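PfVFT1 (Plasmodium falciparum, PDB 5JKQ) probably binds a small solute between two lobes, as Venus flytrap and solute-binding proteins do. Local coordinates at residues K12-L16 with I65-S70; L56-V61 with K116-N120; I175-I181 with F268-T274; L205-L210 with H248-I253. The protein carries 3 engineered substitutions. One frame throughout, in Å; residues are numbered along the deposited sequence.

The chain has the bi-lobed shape of a Venus flytrap protein. Contacts 1 and 2 lie on one side of the chain's centre, contacts 3 and 4 on the other. Contacts 1 and 2 have centres 14 Å apart. Arg15 of contact 1 reaches contact 2, its NH1 2.8 Å from Asn60 O, a probable hydrogen bond. Contacts 3 and 4 also have centres 14 Å apart. They belong to one mixed sheet, where Lys180 N lies 2.7 Å from Ile253 O. Between the two pairs the gap is wide. Contact 3 comes within about 15 Å of contact 1 and 16 Å of contact 2, nearest atoms. Contacts 2 and 4 are farthest apart, about 47 Å between centres.

Contact 1 (K12-L16 with I65-S70); sequences KAKRL and IDDVLS. Engineered in segment 12-16: Ala13 (natural residue Ser).
Two helix starts meet here around an arginine-aspartate salt bridge, those of helices 14-29 and 68-75. Ala13, an engineered residue, is the N-cap of the first, and Asp67 the N-cap of the second. Lys12 and Asp67 have CA atoms 4.4 Å apart, Leu16 and Leu69 5.3 Å. The backbones join through Val68 N to Lys12 O, 2.8 Å. Arg15 (chi1 t, chi2 t, chi3 p) lays its guanidinium along the Asp67 carboxylate: NE to OD2 is 2.8 Å and NH2 to OD1 2.9 Å. Leu69 CD2 covers one guanidinium face and Ile65 CG1 the opposite one. Asp67 (chi1 p) also caps its own helix, OD1 accepting from Ser70 N at 3.1 Å. One water links Arg15 N and Asp67 OD2, at 2.8 and 2.9 Å. Among the apolar side chains, Leu16 CD2 packs on Val68 CG1 at 3.7 Å. Arg15 NH1 reaches the carbonyls of Asn60 and Lys62, tying in the preceding loop. The whole is a helix N-cap whose capping aspartate doubles as a salt-bridge partner.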
loop_
_atom_site.group_PDB
_atom_site.type_symbol
_atom_site.label_atom_id
_atom_site.label_comp_id
_atom_site.label_asym_id
_atom_site.label_seq_id
_atom_site.Cartn_x
_atom_site.Cartn_y
_atom_site.Cartn_z
ATOM N N LYS A 12 -0.164 22.611 2.637
ATOM C CA LYS A 12 -1.581 22.744 2.955
ATOM C C LYS A 12 -2.208 21.407 3.354
ATOM O O LYS A 12 -3.366 21.359 3.766
ATOM C CB LYS A 12 -2.337 23.336 1.763
ATOM C CG LYS A 12 -1.921 24.759 1.395
ATOM C CD LYS A 12 -3.025 25.475 0.627
ATOM C CE LYS A 12 -2.623 26.889 0.235
ATOM N NZ LYS A 12 -1.527 26.907 -0.774
ATOM N N ALA A 13 -1.436 20.330 3.234
ATOM C CA ALA A 13 -1.914 18.991 3.569
ATOM C C ALA A 13 -1.256 18.452 4.838
ATOM O O ALA A 13 -1.473 17.299 5.210
ATOM C CB ALA A 13 -1.657 18.042 2.408
ATOM N N LYS A 14 -0.459 19.282 5.507
ATOM C CA LYS A 14 0.310 18.820 6.659
ATOM C C LYS A 14 -0.594 18.333 7.787
ATOM O O LYS A 14 -0.423 17.225 8.295
ATOM C CB LYS A 14 1.225 19.926 7.181
ATOM C CG LYS A 14 2.315 19.413 8.118
ATOM C CD LYS A 14 2.486 20.319 9.319
ATOM C CE LYS A 14 3.570 19.828 10.260
ATOM N NZ LYS A 14 3.255 18.495 10.850
ATOM N N ARG A 15 -1.553 19.165 8.179
ATOM C CA ARG A 15 -2.462 18.813 9.262
ATOM C C ARG A 15 -3.375 17.657 8.854
ATOM O O ARG A 15 -3.755 16.835 9.688
ATOM C CB ARG A 15 -3.290 20.029 9.676
ATOM C CG ARG A 15 -4.071 19.838 10.964
ATOM C CD ARG A 15 -4.494 21.178 11.541
ATOM N NE ARG A 15 -5.338 21.937 10.614
ATOM C CZ ARG A 15 -6.589 22.325 10.856
ATOM N NH1 ARG A 15 -7.188 22.044 12.010
ATOM N NH2 ARG A 15 -7.250 23.010 9.932
ATOM N N LEU A 16 -3.719 17.598 7.571
ATOM C CA LEU A 16 -4.510 16.492 7.041
ATOM C C LEU A 16 -3.748 15.176 7.188
ATOM O O LEU A 16 -4.324 14.155 7.560
ATOM C CB LEU A 16 -4.868 16.745 5.572
ATOM C CG LEU A 16 -5.424 15.570 4.761
ATOM C CD1 LEU A 16 -6.726 15.048 5.359
ATOM C CD2 LEU A 16 -5.624 15.980 3.305
ATOM N N ILE A 65 -6.940 27.441 10.515
ATOM C CA ILE A 65 -5.802 27.250 9.624
ATOM C C ILE A 65 -6.249 27.332 8.166
ATOM O O ILE A 65 -7.287 26.783 7.799
ATOM C CB ILE A 65 -5.109 25.887 9.863
ATOM C CG1 ILE A 65 -4.929 25.611 11.362
ATOM C CG2 ILE A 65 -3.766 25.833 9.148
ATOM C CD1 ILE A 65 -4.200 26.706 12.126
ATOM N N ASP A 66 -5.470 28.026 7.341
ATOM C CA ASP A 66 -5.740 28.083 5.907
ATOM C C ASP A 66 -5.101 26.874 5.227
ATOM O O ASP A 66 -4.071 26.994 4.564
ATOM C CB ASP A 66 -5.211 29.387 5.301
ATOM C CG ASP A 66 -5.674 29.599 3.863
ATOM O OD1 ASP A 66 -6.265 28.669 3.273
ATOM O OD2 ASP A 66 -5.444 30.702 3.320
ATOM N N ASP A 67 -5.719 25.709 5.401
ATOM C CA ASP A 67 -5.190 24.468 4.845
ATOM C C ASP A 67 -6.309 23.590 4.289
ATOM O O ASP A 67 -7.476 23.979 4.297
ATOM C CB ASP A 67 -4.386 23.712 5.912
ATOM C CG ASP A 67 -5.241 23.238 7.077
ATOM O OD1 ASP A 67 -6.393 23.699 7.216
ATOM O OD2 ASP A 67 -4.745 22.405 7.866
ATOM N N VAL A 68 -5.941 22.412 3.799
ATOM C CA VAL A 68 -6.898 21.490 3.195
ATOM C C VAL A 68 -7.905 20.972 4.220
ATOM O O VAL A 68 -9.084 20.820 3.910
ATOM C CB VAL A 68 -6.166 20.295 2.531
ATOM C CG1 VAL A 68 -7.137 19.172 2.157
ATOM C CG2 VAL A 68 -5.406 20.769 1.302
ATOM N N LEU A 69 -7.445 20.701 5.439
ATOM C CA LEU A 69 -8.321 20.120 6.447
ATOM C C LEU A 69 -9.463 21.073 6.787
ATOM O O LEU A 69 -10.591 20.638 7.009
ATOM C CB LEU A 69 -7.544 19.763 7.717
ATOM C CG LEU A 69 -8.339 18.927 8.727
ATOM C CD1 LEU A 69 -8.617 17.534 8.182
ATOM C CD2 LEU A 69 -7.617 18.841 10.059
ATOM N N SER A 70 -9.173 22.369 6.818
ATOM C CA SER A 70 -10.198 23.369 7.099
ATOM C C SER A 70 -11.291 23.364 6.031
ATOM O O SER A 70 -12.456 23.626 6.329
ATOM C CB SER A 70 -9.575 24.759 7.206
ATOM O OG SER A 70 -8.893 24.912 8.439
HETATM O O HOH W 1 -4.402 20.162 6.141
HETATM O O HOH W 2 -1.952 21.838 7.416
#

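Contact 2 (L56-V61 with K116-N120); sequences LADINV and KHIFN. Engineered in segment 56-61: Ala57 (natural residue Ser).
The C-terminal end of helix 102-118 is tied to the loop 56-61 by a histidine that bonds to a backbone carbonyl. The loop has helical phi/psi at 56-58, including the engineered Ala57, then extends through Ile59 and Asn60. Ile59 N bonds back to Leu56 O at 3.2 Å, so the loop curls round the imidazole. In helix 102-118, His117 carries most of the contact. Its CA is 7.2 Å from that of Ala57. With chi1 t and chi2 51°, it points toward the loop. The one hydrogen bond between the segments lies near the imidazole plane: His117 NE2 donates to Ile59 O at 3.0 Å, with an N-H...O angle of 158°. Leu56 O lies over one ring face, and Leu56 CD1 is 3.5 Å from His117 CD2. Ile118 (chi1 m, chi2 t) follows. It touches Ile19 and Ile73, so it packs against helices 14-29 and 68-75 as well. Its CA is 5.1 Å from Val61 CA, and its CG1 meets Val61 CG1 at 3.6 Å.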
loop_
_atom_site.group_PDB
_atom_site.type_symbol
_atom_site.label_atom_id
_atom_site.label_comp_id
_atom_site.label_asym_id
_atom_site.label_seq_id
_atom_site.Cartn_x
_atom_site.Cartn_y
_atom_site.Cartn_z
ATOM N N LEU A 56 -4.184 11.572 18.341
ATOM C CA LEU A 56 -5.379 12.203 17.793
ATOM C C LEU A 56 -5.940 13.260 18.740
ATOM O O LEU A 56 -6.405 14.312 18.303
ATOM C CB LEU A 56 -6.444 11.145 17.494
ATOM C CG LEU A 56 -7.738 11.639 16.841
ATOM C CD1 LEU A 56 -7.456 12.260 15.476
ATOM C CD2 LEU A 56 -8.745 10.500 16.721
ATOM N N ALA A 57 -5.878 12.978 20.036
ATOM C CA ALA A 57 -6.413 13.880 21.048
ATOM C C ALA A 57 -5.751 15.259 21.008
ATOM O O ALA A 57 -6.396 16.269 21.289
ATOM C CB ALA A 57 -6.252 13.264 22.427
ATOM N N ASP A 58 -4.471 15.299 20.650
ATOM C CA ASP A 58 -3.710 16.546 20.654
ATOM C C ASP A 58 -3.968 17.414 19.424
ATOM O O ASP A 58 -3.863 18.638 19.497
ATOM C CB ASP A 58 -2.212 16.253 20.746
ATOM C CG ASP A 58 -1.838 15.505 22.007
ATOM O OD1 ASP A 58 -2.613 15.559 22.983
ATOM O OD2 ASP A 58 -0.763 14.870 22.019
ATOM N N ILE A 59 -4.301 16.785 18.301
ATOM C CA ILE A 59 -4.363 17.488 17.022
ATOM C C ILE A 59 -5.420 18.589 17.018
ATOM O O ILE A 59 -6.558 18.387 17.442
ATOM C CB ILE A 59 -4.649 16.514 15.850
ATOM C CG1 ILE A 59 -3.623 15.377 15.822
ATOM C CG2 ILE A 59 -4.638 17.251 14.508
ATOM C CD1 ILE A 59 -2.179 15.829 15.699
ATOM N N ASN A 60 -5.014 19.753 16.523
ATOM C CA ASN A 60 -5.902 20.896 16.360
ATOM C C ASN A 60 -6.975 20.605 15.320
ATOM O O ASN A 60 -6.663 20.272 14.177
ATOM C CB ASN A 60 -5.087 22.129 15.958
ATOM C CG ASN A 60 -5.949 23.347 15.696
ATOM O OD1 ASN A 60 -7.039 23.486 16.249
ATOM N ND2 ASN A 60 -5.457 24.241 14.847
ATOM N N VAL A 61 -8.235 20.723 15.725
ATOM C CA VAL A 61 -9.362 20.464 14.832
ATOM C C VAL A 61 -10.131 21.751 14.556
ATOM O O VAL A 61 -11.307 21.725 14.196
ATOM C CB VAL A 61 -10.319 19.408 15.418
ATOM C CG1 VAL A 61 -9.614 18.079 15.544
ATOM C CG2 VAL A 61 -10.865 19.852 16.773
ATOM N N LYS A 116 -14.926 11.614 14.741
ATOM C CA LYS A 116 -15.234 11.576 16.168
ATOM C C LYS A 116 -14.314 12.481 16.987
ATOM O O LYS A 116 -14.553 12.699 18.174
ATOM C CB LYS A 116 -15.156 10.140 16.690
ATOM C CG LYS A 116 -16.404 9.319 16.386
ATOM C CD LYS A 116 -16.339 7.925 16.997
ATOM C CE LYS A 116 -15.397 7.013 16.229
ATOM N NZ LYS A 116 -15.363 5.636 16.800
ATOM N N HIS A 117 -13.272 13.011 16.353
ATOM C CA HIS A 117 -12.363 13.934 17.026
ATOM C C HIS A 117 -12.635 15.376 16.606
ATOM O O HIS A 117 -12.723 16.266 17.452
ATOM C CB HIS A 117 -10.907 13.576 16.736
ATOM C CG HIS A 117 -9.932 14.548 17.320
ATOM N ND1 HIS A 117 -9.972 14.934 18.643
ATOM C CD2 HIS A 117 -8.905 15.230 16.761
ATOM C CE1 HIS A 117 -9.006 15.805 18.875
ATOM N NE2 HIS A 117 -8.345 16.003 17.749
ATOM N N ILE A 118 -12.748 15.609 15.304
ATOM C CA ILE A 118 -13.082 16.942 14.812
ATOM C C ILE A 118 -14.493 17.290 15.253
ATOM O O ILE A 118 -14.743 18.373 15.785
ATOM C CB ILE A 118 -12.988 17.041 13.282
ATOM C CG1 ILE A 118 -11.561 16.725 12.821
ATOM C CG2 ILE A 118 -13.415 18.436 12.817
ATOM C CD1 ILE A 118 -11.338 16.805 11.312
ATOM N N PHE A 119 -15.406 16.355 15.015
ATOM C CA PHE A 119 -16.796 16.491 15.422
ATOM C C PHE A 119 -17.065 15.501 16.552
ATOM O O PHE A 119 -16.145 15.153 17.292
ATOM C CB PHE A 119 -17.720 16.266 14.223
ATOM C CG PHE A 119 -17.548 17.287 13.139
ATOM C CD1 PHE A 119 -18.108 18.546 13.266
ATOM C CD2 PHE A 119 -16.820 16.993 11.998
ATOM C CE1 PHE A 119 -17.949 19.493 12.275
ATOM C CE2 PHE A 119 -16.659 17.935 11.002
ATOM C CZ PHE A 119 -17.223 19.187 11.140
ATOM N N ASN A 120 -18.310 15.049 16.686
ATOM C CA ASN A 120 -18.693 14.170 17.788
ATOM C C ASN A 120 -19.542 12.990 17.306
ATOM O O ASN A 120 -20.418 12.506 18.025
ATOM C CB ASN A 120 -19.446 14.973 18.853
ATOM C CG ASN A 120 -19.214 14.449 20.258
ATOM O OD1 ASN A 120 -18.083 14.437 20.751
ATOM N ND2 ASN A 120 -20.289 14.034 20.922
#

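Contact 3 (I175-I181 with F268-T274); sequences IKHSNKI and FDSFLKT
Ser178 OG gives a very short hydrogen bond to Asp269 OD1, 2.4 Å. Asn179 ND2 donates to Leu272 O at 2.6 Å and to Thr274 OG1 at 3.0 Å. Ser270 OG donates to Asn179 O, 2.6 Å. Lys180 NZ forms a salt bridge with Asp269 OD2 at 3.5 Å. Strands 175-184 and 265-281 are antiparallel neighbours in the mixed sheet that also holds 250-253. The backbones are extended except at Ser270 and Phe271, and the axes approach to 4.6 Å at 134°. Two hydrogen-bonded pairs hold the ends: His177 N to Thr274 O is 3.1 Å and Ile181 N to Phe268 O 3.0 Å. Between them strand 265-281 bulges, where Phe271 has phi 62°. Asp269 OD1 accepts from Phe271 N at 2.9 Å, an Asx turn. His177 ND1 is hydrogen-bonded to His276 NE2. Outward, Thr274 CB sits over the His177 ring, 3.9 Å from its centroid, and Ile181 CB over that of Phe268, 4.1 Å. Side chains thus bridge the strands where the backbone ladder is interrupted.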
loop_
_atom_site.group_PDB
_atom_site.type_symbol
_atom_site.label_atom_id
_atom_site.label_comp_id
_atom_site.label_asym_id
_atom_site.label_seq_id
_atom_site.Cartn_x
_atom_site.Cartn_y
_atom_site.Cartn_z
ATOM N N ILE A 175 0.005 0.117 6.047
ATOM C CA ILE A 175 -0.398 -1.267 5.835
ATOM C C ILE A 175 0.521 -1.920 4.810
ATOM O O ILE A 175 0.808 -1.345 3.760
ATOM C CB ILE A 175 -1.866 -1.352 5.366
ATOM C CG1 ILE A 175 -2.793 -0.817 6.459
ATOM C CG2 ILE A 175 -2.253 -2.789 5.025
ATOM C CD1 ILE A 175 -4.219 -0.577 6.006
ATOM N N LYS A 176 0.982 -3.124 5.134
ATOM C CA LYS A 176 1.895 -3.868 4.275
ATOM C C LYS A 176 1.371 -5.269 3.984
ATOM O O LYS A 176 0.547 -5.802 4.730
ATOM C CB LYS A 176 3.277 -3.977 4.927
ATOM C CG LYS A 176 3.824 -2.676 5.489
ATOM C CD LYS A 176 5.203 -2.894 6.088
ATOM C CE LYS A 176 5.660 -1.699 6.911
ATOM N NZ LYS A 176 6.973 -1.174 6.447
ATOM N N HIS A 177 1.849 -5.855 2.890
ATOM C CA HIS A 177 1.724 -7.291 2.677
ATOM C C HIS A 177 3.113 -7.838 2.368
ATOM O O HIS A 177 3.984 -7.108 1.898
ATOM C CB HIS A 177 0.722 -7.613 1.559
ATOM C CG HIS A 177 1.239 -7.375 0.173
ATOM N ND1 HIS A 177 0.921 -6.250 -0.556
ATOM C CD2 HIS A 177 2.020 -8.135 -0.632
ATOM C CE1 HIS A 177 1.498 -6.317 -1.742
ATOM N NE2 HIS A 177 2.172 -7.450 -1.813
ATOM N N SER A 178 3.322 -9.117 2.660
ATOM C CA SER A 178 4.637 -9.725 2.511
ATOM C C SER A 178 4.783 -10.436 1.169
ATOM O O SER A 178 3.801 -10.669 0.466
ATOM C CB SER A 178 4.896 -10.707 3.655
ATOM O OG SER A 178 6.261 -11.087 3.691
ATOM N N ASN A 179 6.023 -10.768 0.825
ATOM C CA ASN A 179 6.329 -11.478 -0.411
ATOM C C ASN A 179 6.900 -12.860 -0.121
ATOM O O ASN A 179 7.967 -12.988 0.479
ATOM C CB ASN A 179 7.310 -10.667 -1.259
ATOM C CG ASN A 179 6.729 -9.346 -1.711
ATOM O OD1 ASN A 179 6.142 -9.251 -2.786
ATOM N ND2 ASN A 179 6.882 -8.318 -0.886
ATOM N N LYS A 180 6.177 -13.892 -0.542
ATOM C CA LYS A 180 6.612 -15.262 -0.319
ATOM C C LYS A 180 7.472 -15.740 -1.482
ATOM O O LYS A 180 7.357 -15.242 -2.602
ATOM C CB LYS A 180 5.404 -16.180 -0.124
ATOM C CG LYS A 180 4.453 -15.691 0.958
ATOM C CD LYS A 180 3.335 -16.681 1.209
ATOM C CE LYS A 180 2.316 -16.131 2.193
ATOM N NZ LYS A 180 2.927 -15.774 3.505
ATOM N N ILE A 181 8.347 -16.696 -1.195
ATOM C CA ILE A 181 9.257 -17.241 -2.193
ATOM C C ILE A 181 9.033 -18.740 -2.304
ATOM O O ILE A 181 9.229 -19.469 -1.333
ATOM C CB ILE A 181 10.735 -16.959 -1.832
ATOM C CG1 ILE A 181 10.979 -15.449 -1.758
ATOM C CG2 ILE A 181 11.677 -17.595 -2.857
ATOM C CD1 ILE A 181 12.328 -15.067 -1.187
ATOM N N PHE A 268 8.445 -20.206 1.687
ATOM C CA PHE A 268 8.754 -19.508 2.929
ATOM C C PHE A 268 8.536 -18.007 2.765
ATOM O O PHE A 268 8.645 -17.467 1.662
ATOM C CB PHE A 268 10.194 -19.795 3.369
ATOM C CG PHE A 268 11.234 -19.401 2.358
ATOM C CD1 PHE A 268 11.736 -18.111 2.328
ATOM C CD2 PHE A 268 11.718 -20.325 1.444
ATOM C CE1 PHE A 268 12.696 -17.744 1.403
ATOM C CE2 PHE A 268 12.679 -19.965 0.516
ATOM C CZ PHE A 268 13.168 -18.672 0.496
ATOM N N ASP A 269 8.218 -17.345 3.873
ATOM C CA ASP A 269 7.980 -15.908 3.879
ATOM C C ASP A 269 9.303 -15.165 4.037
ATOM O O ASP A 269 9.954 -15.254 5.079
ATOM C CB ASP A 269 7.013 -15.533 5.009
ATOM C CG ASP A 269 6.363 -14.174 4.805
ATOM O OD1 ASP A 269 6.948 -13.320 4.104
ATOM O OD2 ASP A 269 5.261 -13.961 5.351
ATOM N N SER A 270 9.704 -14.442 2.995
ATOM C CA SER A 270 10.943 -13.669 3.022
ATOM C C SER A 270 10.858 -12.508 4.004
ATOM O O SER A 270 11.882 -11.982 4.443
ATOM C CB SER A 270 11.271 -13.129 1.630
ATOM O OG SER A 270 10.316 -12.162 1.225
ATOM N N PHE A 271 9.628 -12.110 4.323
ATOM C CA PHE A 271 9.349 -10.942 5.157
ATOM C C PHE A 271 9.863 -9.655 4.511
ATOM O O PHE A 271 9.999 -8.629 5.175
ATOM C CB PHE A 271 9.950 -11.117 6.558
ATOM C CG PHE A 271 9.349 -12.255 7.335
ATOM C CD1 PHE A 271 7.978 -12.354 7.486
ATOM C CD2 PHE A 271 10.154 -13.225 7.912
ATOM C CE1 PHE A 271 7.417 -13.393 8.199
ATOM C CE2 PHE A 271 9.597 -14.271 8.628
ATOM C CZ PHE A 271 8.224 -14.352 8.769
ATOM N N LEU A 272 10.146 -9.721 3.212
ATOM C CA LEU A 272 10.400 -8.528 2.415
ATOM C C LEU A 272 9.049 -7.928 2.050
ATOM O O LEU A 272 8.319 -8.484 1.230
ATOM C CB LEU A 272 11.212 -8.863 1.162
ATOM C CG LEU A 272 12.627 -9.396 1.411
ATOM C CD1 LEU A 272 13.188 -10.037 0.149
ATOM C CD2 LEU A 272 13.551 -8.284 1.906
ATOM N N LYS A 273 8.716 -6.801 2.668
ATOM C CA LYS A 273 7.355 -6.280 2.613
ATOM C C LYS A 273 7.117 -5.300 1.472
ATOM O O LYS A 273 8.037 -4.644 0.987
ATOM C CB LYS A 273 7.006 -5.600 3.938
ATOM C CG LYS A 273 7.219 -6.477 5.160
ATOM C CD LYS A 273 6.507 -7.811 5.025
ATOM C CE LYS A 273 6.614 -8.636 6.298
ATOM N NZ LYS A 273 5.451 -8.430 7.199
ATOM N N THR A 274 5.857 -5.226 1.056
ATOM C CA THR A 274 5.391 -4.233 0.100
ATOM C C THR A 274 4.410 -3.323 0.828
ATOM O O THR A 274 3.339 -3.763 1.245
ATOM C CB THR A 274 4.717 -4.891 -1.126
ATOM O OG1 THR A 274 5.665 -5.726 -1.805
ATOM C CG2 THR A 274 4.184 -3.841 -2.095
HETATM O O HOH W 3 4.355 -7.518 -3.468
#

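Contact 4 (L205-L210 with H248-I253); sequences LKIACL and HIIGVI
Strands 206-209 and 250-253 run parallel in the mixed sheet, axes 4.7 Å apart at 31°. The CA atoms of Ala208 and Gly251 are 4.8 Å apart, those of Cys209 and Val252 4.7 Å. Ile249 N bonds to Lys206 O at 3.1 Å, Ala208 N to Ile250 O at 3.2 Å and Val252 N to Ala208 O at 2.8 Å. Leu210 N to Val252 O, 3.4 Å, is weak. On the face of Ile207 and Cys209, bulky chains interlock. Ile207 (chi1 m, chi2 t) fits between Ile250 and Val252: its CG1 meets Ile250 CG1 at 3.8 Å and its CG2 meets Val252 CG2 at 3.6 Å. Cys209 SG touches Val252 CG2 at 3.7 Å and is disulfide-bonded to Cys215. Helix 212-222 covers Ile250 and Val252 through Leu218. The face of Ala208 is flatter. Gly251 has no side chain, and its CA lies 3.4 Å from Ala208 O. His248 (chi1 m) fills the space beside Ala208, its CD2 3.6 Å from Ala208 CB. Beyond the strands, Leu210 CD2 meets Ile253 CD1 at 3.6 Å. Helices 212-222 and 236-244 come between these strands in sequence. Parallel strands joined through helices are typical of the alpha/beta lobes of Venus flytrap proteins.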
loop_
_atom_site.group_PDB
_atom_site.type_symbol
_atom_site.label_atom_id
_atom_site.label_comp_id
_atom_site.label_asym_id
_atom_site.label_seq_id
_atom_site.Cartn_x
_atom_site.Cartn_y
_atom_site.Cartn_z
ATOM N N LEU A 205 21.002 -16.811 -13.267
ATOM C CA LEU A 205 19.691 -17.191 -12.747
ATOM C C LEU A 205 18.631 -16.150 -13.089
ATOM O O LEU A 205 18.944 -14.981 -13.321
ATOM C CB LEU A 205 19.757 -17.385 -11.232
ATOM C CG LEU A 205 20.723 -18.471 -10.751
ATOM C CD1 LEU A 205 20.825 -18.451 -9.238
ATOM C CD2 LEU A 205 20.291 -19.847 -11.237
ATOM N N LYS A 206 17.376 -16.592 -13.117
ATOM C CA LYS A 206 16.249 -15.725 -13.447
ATOM C C LYS A 206 15.126 -15.934 -12.437
ATOM O O LYS A 206 14.893 -17.055 -11.983
ATOM C CB LYS A 206 15.754 -16.005 -14.869
ATOM C CG LYS A 206 16.876 -16.294 -15.863
ATOM C CD LYS A 206 16.388 -16.281 -17.307
ATOM C CE LYS A 206 17.535 -16.542 -18.278
ATOM N NZ LYS A 206 17.119 -16.442 -19.708
ATOM N N ILE A 207 14.436 -14.850 -12.089
ATOM C CA ILE A 207 13.397 -14.886 -11.063
ATOM C C ILE A 207 12.029 -14.593 -11.664
ATOM O O ILE A 207 11.853 -13.614 -12.392
ATOM C CB ILE A 207 13.711 -13.880 -9.928
ATOM C CG1 ILE A 207 14.946 -14.360 -9.157
ATOM C CG2 ILE A 207 12.514 -13.716 -8.982
ATOM C CD1 ILE A 207 15.353 -13.473 -7.993
ATOM N N ALA A 208 11.063 -15.455 -11.352
ATOM C CA ALA A 208 9.688 -15.277 -11.806
ATOM C C ALA A 208 8.857 -14.578 -10.737
ATOM O O ALA A 208 8.975 -14.879 -9.550
ATOM C CB ALA A 208 9.071 -16.617 -12.160
ATOM N N CYS A 209 8.014 -13.645 -11.170
ATOM C CA CYS A 209 7.160 -12.887 -10.261
ATOM C C CYS A 209 5.772 -12.686 -10.863
ATOM O O CYS A 209 5.627 -12.551 -12.074
ATOM C CB CYS A 209 7.793 -11.532 -9.941
ATOM S SG CYS A 209 9.460 -11.624 -9.243
ATOM N N LEU A 210 4.751 -12.667 -10.014
ATOM C CA LEU A 210 3.383 -12.502 -10.489
ATOM C C LEU A 210 3.078 -11.028 -10.732
ATOM O O LEU A 210 2.265 -10.687 -11.591
ATOM C CB LEU A 210 2.390 -13.097 -9.487
ATOM C CG LEU A 210 0.907 -12.995 -9.855
ATOM C CD1 LEU A 210 0.628 -13.605 -11.221
ATOM C CD2 LEU A 210 0.057 -13.672 -8.794
ATOM N N HIS A 248 12.964 -20.960 -13.932
ATOM C CA HIS A 248 13.247 -19.890 -12.979
ATOM C C HIS A 248 13.546 -20.481 -11.604
ATOM O O HIS A 248 12.804 -21.333 -11.115
ATOM C CB HIS A 248 12.069 -18.918 -12.898
ATOM C CG HIS A 248 11.755 -18.240 -14.196
ATOM N ND1 HIS A 248 11.382 -18.934 -15.327
ATOM C CD2 HIS A 248 11.762 -16.931 -14.543
ATOM C CE1 HIS A 248 11.170 -18.082 -16.314
ATOM N NE2 HIS A 248 11.393 -16.860 -15.864
ATOM N N ILE A 249 14.630 -20.024 -10.987
ATOM C CA ILE A 249 15.112 -20.614 -9.741
ATOM C C ILE A 249 14.104 -20.458 -8.602
ATOM O O ILE A 249 13.981 -21.343 -7.755
ATOM C CB ILE A 249 16.467 -19.994 -9.319
ATOM C CG1 ILE A 249 17.061 -20.742 -8.118
ATOM C CG2 ILE A 249 16.322 -18.499 -9.018
ATOM C CD1 ILE A 249 17.446 -22.190 -8.411
ATOM N N ILE A 250 13.388 -19.337 -8.584
ATOM C CA ILE A 250 12.350 -19.112 -7.583
ATOM C C ILE A 250 11.140 -18.421 -8.189
ATOM O O ILE A 250 11.208 -17.852 -9.281
ATOM C CB ILE A 250 12.858 -18.258 -6.392
ATOM C CG1 ILE A 250 13.259 -16.850 -6.852
ATOM C CG2 ILE A 250 14.019 -18.955 -5.697
ATOM C CD1 ILE A 250 13.456 -15.873 -5.715
ATOM N N GLY A 251 10.033 -18.483 -7.459
ATOM C CA GLY A 251 8.830 -17.752 -7.800
ATOM C C GLY A 251 8.460 -16.850 -6.639
ATOM O O GLY A 251 8.355 -17.310 -5.501
ATOM N N VAL A 252 8.283 -15.564 -6.924
ATOM C CA VAL A 252 7.903 -14.590 -5.907
ATOM C C VAL A 252 6.415 -14.291 -6.022
ATOM O O VAL A 252 5.925 -13.938 -7.096
ATOM C CB VAL A 252 8.698 -13.278 -6.038
ATOM C CG1 VAL A 252 8.469 -12.400 -4.815
ATOM C CG2 VAL A 252 10.184 -13.563 -6.218
ATOM N N ILE A 253 5.702 -14.425 -4.910
ATOM C CA ILE A 253 4.255 -14.272 -4.918
ATOM C C ILE A 253 3.740 -13.939 -3.518
ATOM O O ILE A 253 4.323 -14.356 -2.518
ATOM C CB ILE A 253 3.578 -15.553 -5.464
ATOM C CG1 ILE A 253 2.110 -15.288 -5.796
ATOM C CG2 ILE A 253 3.742 -16.724 -4.485
ATOM C CD1 ILE A 253 1.547 -16.251 -6.818
#